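Long-range contacts in CurF (PDB 2Q35), which probably catalyses a decarboxylation step in polyketide chain beta-branching through its crotonase-fold ECH2 domain: residues N11-I16 against V50-G55; I93-Q98 against D113-S118; F60-S65 against H100-G105. The protein carries 1 engineered substitution. All coordinates share one frame; numbering follows the deposited sequence.

Contact 1: N11-I16 against V50-G55; sequences NGVVQI and VVILTG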
loop_
_atom_site.group_PDB
_atom_site.type_symbol
_atom_site.label_atom_id
_atom_site.label_comp_id
_atom_site.label_asym_id
_atom_site.label_seq_id
_atom_site.Cartn_x
_atom_site.Cartn_y
_atom_site.Cartn_z
ATOM N N ASN A 11 22.632 24.765 5.519
ATOM C CA ASN A 11 22.892 23.661 4.588
ATOM C C ASN A 11 21.823 23.518 3.523
ATOM O O ASN A 11 21.640 22.431 2.967
ATOM C CB ASN A 11 23.036 22.359 5.368
ATOM C CG ASN A 11 24.052 22.489 6.484
ATOM O OD1 ASN A 11 25.150 23.004 6.255
ATOM N ND2 ASN A 11 23.691 22.041 7.694
ATOM N N GLY A 12 21.139 24.624 3.231
ATOM C CA GLY A 12 20.116 24.611 2.178
ATOM C C GLY A 12 18.721 24.214 2.644
ATOM O O GLY A 12 17.797 24.116 1.850
ATOM N N VAL A 13 18.547 23.972 3.947
ATOM C CA VAL A 13 17.210 23.672 4.483
ATOM C C VAL A 13 16.555 24.993 4.889
ATOM O O VAL A 13 17.178 25.841 5.580
ATOM C CB VAL A 13 17.290 22.715 5.722
ATOM C CG1 VAL A 13 15.917 22.375 6.238
ATOM C CG2 VAL A 13 17.991 21.430 5.340
ATOM N N VAL A 14 15.308 25.180 4.482
ATOM C CA VAL A 14 14.570 26.407 4.850
ATOM C C VAL A 14 13.220 26.075 5.451
ATOM O O VAL A 14 12.707 24.984 5.258
ATOM C CB VAL A 14 14.432 27.412 3.667
ATOM C CG1 VAL A 14 15.792 27.723 3.100
ATOM C CG2 VAL A 14 13.500 26.858 2.621
ATOM N N GLN A 15 12.676 27.006 6.221
ATOM C CA GLN A 15 11.401 26.789 6.855
ATOM C C GLN A 15 10.419 27.864 6.423
ATOM O O GLN A 15 10.731 29.055 6.482
ATOM C CB GLN A 15 11.593 26.781 8.393
ATOM C CG GLN A 15 10.307 26.480 9.181
ATOM C CD GLN A 15 10.557 26.469 10.691
ATOM O OE1 GLN A 15 11.542 25.895 11.134
ATOM N NE2 GLN A 15 9.696 27.141 11.463
ATOM N N ILE A 16 9.229 27.433 5.990
ATOM C CA ILE A 16 8.122 28.355 5.686
ATOM C C ILE A 16 7.073 28.147 6.759
ATOM O O ILE A 16 6.544 27.042 6.907
ATOM C CB ILE A 16 7.525 28.081 4.297
ATOM C CG1 ILE A 16 8.568 28.417 3.207
ATOM C CG2 ILE A 16 6.238 28.892 4.095
ATOM C CD1 ILE A 16 8.128 28.093 1.716
ATOM N N VAL A 50 15.803 21.930 0.602
ATOM C CA VAL A 50 14.661 21.266 1.306
ATOM C C VAL A 50 13.814 22.349 1.932
ATOM O O VAL A 50 14.352 23.285 2.530
ATOM C CB VAL A 50 15.143 20.266 2.422
ATOM C CG1 VAL A 50 13.950 19.571 3.076
ATOM C CG2 VAL A 50 16.099 19.211 1.871
ATOM N N VAL A 51 12.494 22.256 1.769
ATOM C CA VAL A 51 11.569 23.184 2.426
ATOM C C VAL A 51 10.844 22.448 3.570
ATOM O O VAL A 51 10.339 21.338 3.361
ATOM C CB VAL A 51 10.497 23.649 1.439
ATOM C CG1 VAL A 51 9.402 24.421 2.191
ATOM C CG2 VAL A 51 11.110 24.500 0.339
ATOM N N ILE A 52 10.830 23.035 4.769
ATOM C CA ILE A 52 9.984 22.547 5.844
ATOM C C ILE A 52 8.803 23.491 5.959
ATOM O O ILE A 52 8.981 24.689 6.258
ATOM C CB ILE A 52 10.788 22.487 7.171
ATOM C CG1 ILE A 52 11.956 21.498 6.981
ATOM C CG2 ILE A 52 9.880 22.015 8.345
ATOM C CD1 ILE A 52 12.844 21.366 8.168
ATOM N N LEU A 53 7.606 22.971 5.716
ATOM C CA LEU A 53 6.382 23.773 5.841
ATOM C C LEU A 53 5.712 23.484 7.181
ATOM O O LEU A 53 5.437 22.342 7.510
ATOM C CB LEU A 53 5.422 23.420 4.703
ATOM C CG LEU A 53 4.063 24.124 4.661
ATOM C CD1 LEU A 53 4.176 25.655 4.551
ATOM C CD2 LEU A 53 3.192 23.558 3.504
ATOM N N THR A 54 5.411 24.529 7.936
ATOM C CA THR A 54 4.861 24.308 9.281
ATOM C C THR A 54 3.878 25.431 9.639
ATOM O O THR A 54 3.777 26.449 8.932
ATOM C CB THR A 54 5.996 24.131 10.315
ATOM O OG1 THR A 54 5.488 23.478 11.491
ATOM C CG2 THR A 54 6.648 25.473 10.698
ATOM N N GLY A 55 3.157 25.220 10.737
ATOM C CA GLY A 55 2.212 26.202 11.285
ATOM C C GLY A 55 2.733 26.951 12.506
ATOM O O GLY A 55 3.946 27.159 12.674
#
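I16 packs on V51 and L53 across two parallel strands. They are the two strands of a beta-alpha-beta unit whose helix is 29-44. CD1 of I16 lies 3.9 Å from CG1 of V51. The other branch, CG2 of I16, lies 3.9 Å from CD1 of L53. The CG of L53 is anti to the backbone N (chi1 179°), and CD1 turns back to within 3.6 Å of I16 O. V14 continues this row with CG2 against CG2 of V51. Helix 29-44 covers the face with C38, F39, V42 and L35, so this is the tight side.

The opposite face begins just as closely, with CG1 of V13 3.8 Å from CD1 of I52, covered by helix 178-192. It loosens toward Q15, which is partly exposed. The Q15 chain is extended beyond CG, and NE2 merely touches CG2 of T54 at 3.6 Å. The Q15 amide bonds T17 of its own strand and Q186 instead, and OG1 of T54 bonds A96 O.

Five backbone bonds join the strands. I52 N to V14 O is 2.7 Å. V50 N to G12 O, where the first strand emerges from a turn, is 3.2 Å, with the donor tilted 35° from the carbonyl plane. The chemistry implies a pairing held by the peptide ladder and buried hydrocarbon, with its polar side-chain ends bonded outside the two segments.

Contact 2: I93-Q98 against D113-S118; sequences IIAAMQ and DFVVFS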
loop_
_atom_site.group_PDB
_atom_site.type_symbol
_atom_site.label_atom_id
_atom_site.label_comp_id
_atom_site.label_asym_id
_atom_site.label_seq_id
_atom_site.Cartn_x
_atom_site.Cartn_y
_atom_site.Cartn_z
ATOM N N ILE A 93 9.754 18.831 -0.057
ATOM C CA ILE A 93 9.042 19.530 1.008
ATOM C C ILE A 93 8.688 18.537 2.116
ATOM O O ILE A 93 8.176 17.441 1.833
ATOM C CB ILE A 93 7.737 20.186 0.474
ATOM C CG1 ILE A 93 8.020 21.172 -0.652
ATOM C CG2 ILE A 93 6.926 20.890 1.613
ATOM C CD1 ILE A 93 6.698 21.614 -1.347
ATOM N N ILE A 94 8.963 18.918 3.369
ATOM C CA ILE A 94 8.513 18.166 4.551
ATOM C C ILE A 94 7.434 18.983 5.264
ATOM O O ILE A 94 7.675 20.125 5.646
ATOM C CB ILE A 94 9.676 17.947 5.534
ATOM C CG1 ILE A 94 10.856 17.238 4.839
ATOM C CG2 ILE A 94 9.218 17.178 6.798
ATOM C CD1 ILE A 94 12.169 17.186 5.639
ATOM N N ALA A 95 6.241 18.413 5.435
ATOM C CA ALA A 95 5.152 19.135 6.098
ATOM C C ALA A 95 5.239 18.756 7.564
ATOM O O ALA A 95 4.941 17.615 7.916
ATOM C CB ALA A 95 3.818 18.715 5.565
ATOM N N ALA A 96 5.624 19.717 8.373
ATOM C CA ALA A 96 5.733 19.484 9.834
ATOM C C ALA A 96 4.417 19.931 10.458
ATOM O O ALA A 96 4.216 21.106 10.782
ATOM C CB ALA A 96 6.927 20.254 10.426
ATOM N N MET A 97 3.474 19.001 10.533
ATOM C CA MET A 97 2.134 19.338 10.967
ATOM C C MET A 97 2.111 19.234 12.506
ATOM O O MET A 97 1.637 18.248 13.066
ATOM C CB MET A 97 1.107 18.442 10.296
ATOM C CG MET A 97 1.165 18.519 8.777
ATOM S SD MET A 97 -0.318 17.850 7.958
ATOM C CE MET A 97 -0.481 16.262 8.783
ATOM N N GLN A 98 2.625 20.280 13.138
ATOM C CA GLN A 98 2.761 20.307 14.618
ATOM C C GLN A 98 1.425 20.560 15.313
ATOM O O GLN A 98 1.311 20.416 16.547
ATOM C CB GLN A 98 3.820 21.347 15.033
ATOM C CG GLN A 98 3.338 22.793 15.319
ATOM C CD GLN A 98 2.483 23.426 14.222
ATOM O OE1 GLN A 98 2.654 23.158 13.015
ATOM N NE2 GLN A 98 1.537 24.260 14.640
ATOM N N ASP A 113 6.255 15.965 0.190
ATOM C CA ASP A 113 6.954 14.720 -0.073
ATOM C C ASP A 113 7.101 13.863 1.167
ATOM O O ASP A 113 7.092 12.626 1.088
ATOM C CB ASP A 113 8.306 15.025 -0.688
ATOM C CG ASP A 113 8.164 15.886 -1.927
ATOM O OD1 ASP A 113 7.701 15.374 -2.984
ATOM O OD2 ASP A 113 8.425 17.095 -1.828
ATOM N N PHE A 114 7.218 14.532 2.307
ATOM C CA PHE A 114 7.288 13.877 3.618
ATOM C C PHE A 114 6.332 14.594 4.559
ATOM O O PHE A 114 6.064 15.787 4.383
ATOM C CB PHE A 114 8.695 14.023 4.165
ATOM C CG PHE A 114 9.730 13.303 3.343
ATOM C CD1 PHE A 114 10.400 13.969 2.316
ATOM C CD2 PHE A 114 10.021 11.969 3.584
ATOM C CE1 PHE A 114 11.344 13.299 1.547
ATOM C CE2 PHE A 114 10.982 11.303 2.841
ATOM C CZ PHE A 114 11.616 11.962 1.807
ATOM N N VAL A 115 5.807 13.873 5.559
ATOM C CA VAL A 115 4.786 14.455 6.430
ATOM C C VAL A 115 5.090 13.958 7.843
ATOM O O VAL A 115 5.441 12.785 8.033
ATOM C CB VAL A 115 3.365 14.023 6.028
ATOM C CG1 VAL A 115 2.312 14.723 6.866
ATOM C CG2 VAL A 115 3.117 14.317 4.512
ATOM N N VAL A 116 4.984 14.869 8.809
ATOM C CA VAL A 116 5.141 14.509 10.247
ATOM C C VAL A 116 3.889 15.005 10.972
ATOM O O VAL A 116 3.454 16.159 10.788
ATOM C CB VAL A 116 6.382 15.158 10.891
ATOM C CG1 VAL A 116 6.585 14.593 12.324
ATOM C CG2 VAL A 116 7.637 14.912 10.054
ATOM N N PHE A 117 3.308 14.140 11.825
ATOM C CA PHE A 117 2.046 14.446 12.504
ATOM C C PHE A 117 2.354 14.592 13.994
ATOM O O PHE A 117 3.338 14.001 14.457
ATOM C CB PHE A 117 1.064 13.269 12.415
ATOM C CG PHE A 117 0.439 13.075 11.056
ATOM C CD1 PHE A 117 -0.902 13.368 10.863
ATOM C CD2 PHE A 117 1.173 12.521 10.027
ATOM C CE1 PHE A 117 -1.509 13.169 9.583
ATOM C CE2 PHE A 117 0.592 12.326 8.768
ATOM C CZ PHE A 117 -0.751 12.650 8.563
ATOM N N SER A 118 1.527 15.381 14.681
ATOM C CA SER A 118 1.574 15.536 16.163
ATOM C C SER A 118 0.648 14.513 16.814
ATOM O O SER A 118 -0.517 14.361 16.432
ATOM C CB SER A 118 1.121 16.955 16.528
ATOM O OG SER A 118 0.653 17.035 17.882
#
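The F117 ring carries the methyl of M97 over one face, and Y123 meets the same ring edge-to-face. Strands 93-97 and 114-118, which bring these groups together, are parallel neighbours in the six-stranded sheet of the crotonase fold. M97 CE stands 3.4 Å above the F117 ring plane, displaced toward the rim, in a CH-pi contact. The sulfur follows at 5.3 Å from SD to the F117 centroid, a Met-aromatic contact. The M97 chain bends at its third torsion (chi3 -50°), which brings CE back over the ring. CE also touches CG1 of V115 at 3.7 Å. The second ring, F114, has I93 O at its edge, near the ring plane. Y156 of a second subunit meets F114 edge-to-face, so this end of the contact reaches the subunit interface.

Side chains alternate between the faces of the sheet. I94, A96, F114 and V116 share one face, where helix 178-192 packs. A95, V115, M97 and F117 share the other. CG1 of I94 lies 3.9 Å from CB of F114.

The backbone ladder runs through A95 N to F114 O, V116 N to A95 O and M97 N to V116 O. At its start, I93 O accepts from two donors, D113 N and F114 N. OD2 of D113 accepts from I93 N and also forms a salt bridge with K204. K204 probably stabilises the carboxylate in its charged form. The bond to I93 N, 2.8 Å long, is made by the anti lone pair of D113 OD2.

Contact 3: F60-S65 against H100-G105; sequences FSSGAS and HSFGGG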
loop_
_atom_site.group_PDB
_atom_site.type_symbol
_atom_site.label_atom_id
_atom_site.label_comp_id
_atom_site.label_asym_id
_atom_site.label_seq_id
_atom_site.Cartn_x
_atom_site.Cartn_y
_atom_site.Cartn_z
ATOM N N PHE A 60 -1.730 23.586 12.213
ATOM C CA PHE A 60 -0.986 23.510 10.976
ATOM C C PHE A 60 -1.768 24.290 9.902
ATOM O O PHE A 60 -1.311 25.326 9.433
ATOM C CB PHE A 60 -0.702 22.059 10.540
ATOM C CG PHE A 60 -0.058 21.974 9.170
ATOM C CD1 PHE A 60 1.281 22.283 9.020
ATOM C CD2 PHE A 60 -0.814 21.624 8.019
ATOM C CE1 PHE A 60 1.922 22.206 7.745
ATOM C CE2 PHE A 60 -0.193 21.575 6.737
ATOM C CZ PHE A 60 1.175 21.872 6.614
ATOM N N SER A 61 -2.950 23.788 9.534
ATOM C CA SER A 61 -3.819 24.474 8.571
ATOM C C SER A 61 -5.282 24.087 8.752
ATOM O O SER A 61 -5.613 22.904 8.848
ATOM C CB SER A 61 -3.364 24.160 7.138
ATOM O OG SER A 61 -4.285 24.754 6.218
ATOM N N SER A 62 -6.153 25.098 8.797
ATOM C CA SER A 62 -7.591 24.887 9.021
ATOM C C SER A 62 -8.369 24.788 7.701
ATOM O O SER A 62 -9.579 24.572 7.710
ATOM C CB SER A 62 -8.181 25.998 9.916
ATOM O OG SER A 62 -7.578 25.963 11.207
ATOM N N GLY A 63 -7.669 24.898 6.573
ATOM C CA GLY A 63 -8.361 24.809 5.281
ATOM C C GLY A 63 -9.408 25.894 5.092
ATOM O O GLY A 63 -9.259 27.019 5.602
ATOM N N ALA A 64 -10.455 25.576 4.331
ATOM C CA ALA A 64 -11.483 26.569 4.036
ATOM C C ALA A 64 -12.342 26.833 5.271
ATOM O O ALA A 64 -12.780 25.898 5.948
ATOM C CB ALA A 64 -12.343 26.125 2.847
ATOM N N SER A 65 -12.615 28.108 5.549
ATOM C CA SER A 65 -13.410 28.468 6.732
ATOM C C SER A 65 -14.901 28.157 6.571
ATOM O O SER A 65 -15.418 28.147 5.451
ATOM C CB SER A 65 -13.252 29.951 7.041
ATOM O OG SER A 65 -13.961 30.735 6.099
ATOM N N HIS A 100 -3.220 21.074 14.353
ATOM C CA HIS A 100 -4.348 20.408 13.740
ATOM C C HIS A 100 -4.297 20.683 12.238
ATOM O O HIS A 100 -3.776 21.718 11.803
ATOM C CB HIS A 100 -5.651 21.004 14.245
ATOM C CG HIS A 100 -5.769 21.047 15.737
ATOM N ND1 HIS A 100 -5.708 19.916 16.522
ATOM C CD2 HIS A 100 -6.008 22.078 16.578
ATOM C CE1 HIS A 100 -5.876 20.254 17.791
ATOM N NE2 HIS A 100 -6.046 21.563 17.854
ATOM N N SER A 101 -4.880 19.764 11.478
ATOM C CA SER A 101 -5.071 19.991 10.025
ATOM C C SER A 101 -6.448 19.502 9.604
ATOM O O SER A 101 -6.756 18.308 9.744
ATOM C CB SER A 101 -4.000 19.221 9.248
ATOM O OG SER A 101 -2.694 19.519 9.696
ATOM N N PHE A 102 -7.271 20.419 9.069
ATOM C CA PHE A 102 -8.653 20.109 8.730
ATOM C C PHE A 102 -8.909 20.334 7.240
ATOM O O PHE A 102 -8.537 21.382 6.703
ATOM C CB PHE A 102 -9.612 21.024 9.485
ATOM C CG PHE A 102 -9.498 20.932 10.989
ATOM C CD1 PHE A 102 -8.971 21.991 11.706
ATOM C CD2 PHE A 102 -9.939 19.810 11.664
ATOM C CE1 PHE A 102 -8.860 21.940 13.095
ATOM C CE2 PHE A 102 -9.847 19.751 13.061
ATOM C CZ PHE A 102 -9.295 20.826 13.769
ATOM N N GLY A 103 -9.562 19.364 6.606
ATOM C CA GLY A 103 -10.048 19.493 5.222
ATOM C C GLY A 103 -8.916 19.755 4.250
ATOM O O GLY A 103 -7.932 19.005 4.225
ATOM N N GLY A 104 -9.037 20.852 3.502
ATOM C CA GLY A 104 -7.962 21.288 2.611
ATOM C C GLY A 104 -6.634 21.450 3.334
ATOM O O GLY A 104 -5.556 21.316 2.726
ATOM N N GLY A 105 -6.694 21.754 4.637
ATOM C CA GLY A 105 -5.468 21.924 5.424
ATOM C C GLY A 105 -4.720 20.611 5.629
ATOM O O GLY A 105 -3.488 20.592 5.700
HETATM O O HOH W 1 -11.102 22.720 3.490
#
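F60 has CG anti to the backbone N (chi1 174°), which swings its ring across to S101 and G105. S61 also has OG anti to its own N (chi1 176°), and OG lands 3.2 Å from CA of G105. The F60 ring meets G105 O at its edge, in plane, with CE2 3.6 Å from that oxygen. S101 OG sits 3.3 Å from F60 CD2. This buried hydroxyl has no hydrogen-bond partner in the model. The OG of S61 is satisfied elsewhere, by N25 O.

Backbone bonds hold the segments together. H100 O is gripped by two consecutive donors, F60 N and S61 N. The S61 donor lies in the carbonyl plane, whereas the F60 donor is tilted 19° from it. Beyond these, F102 N bonds S61 O at 3.0 Å. S61 O also receives CA-H contacts from S101 and G105.

Glycines let the chains come this close. G63 CA approaches G105 N to 3.5 Å. Both residues face the opposite backbone with a CA hydrogen, and G63 has a positive phi. G103 is the N-cap of helix 104-110, and G105 N turns back to F102 O.

One water joins the two segments, accepting from A64 N at 3.0 Å and from G104 N at 2.8 Å. G104 lies in the first turn of helix 104-110, whose N-terminal end could help to polarise an acceptor at the water's place. The N-H groups of A64 and G104, converging on one water, are consistent with the oxyanion hole of the crotonase family.

How the contacts relate
From the N terminus, contact 1 closes first, in series with both others. It returns the chain through helix 29-44 to put V50-G55 beside N11-I16. The chain then passes F60-S65 and a helical excursion before I93-Q98. I93-Q98 comes between F60-S65 and its partner H100-G105, and D113-S118 follows, so contacts 2 and 3 cross. Strands 50-54 and 93-97 are neighbours, which makes contacts 1 and 2 successive parts of one sheet. L53 O bonds A96 N between them. The F60 ring links contact 3 to both, touching L53 O and M97 CA. Together they tie the central sheet to the loop and helix start that hold the probable oxyanion hole.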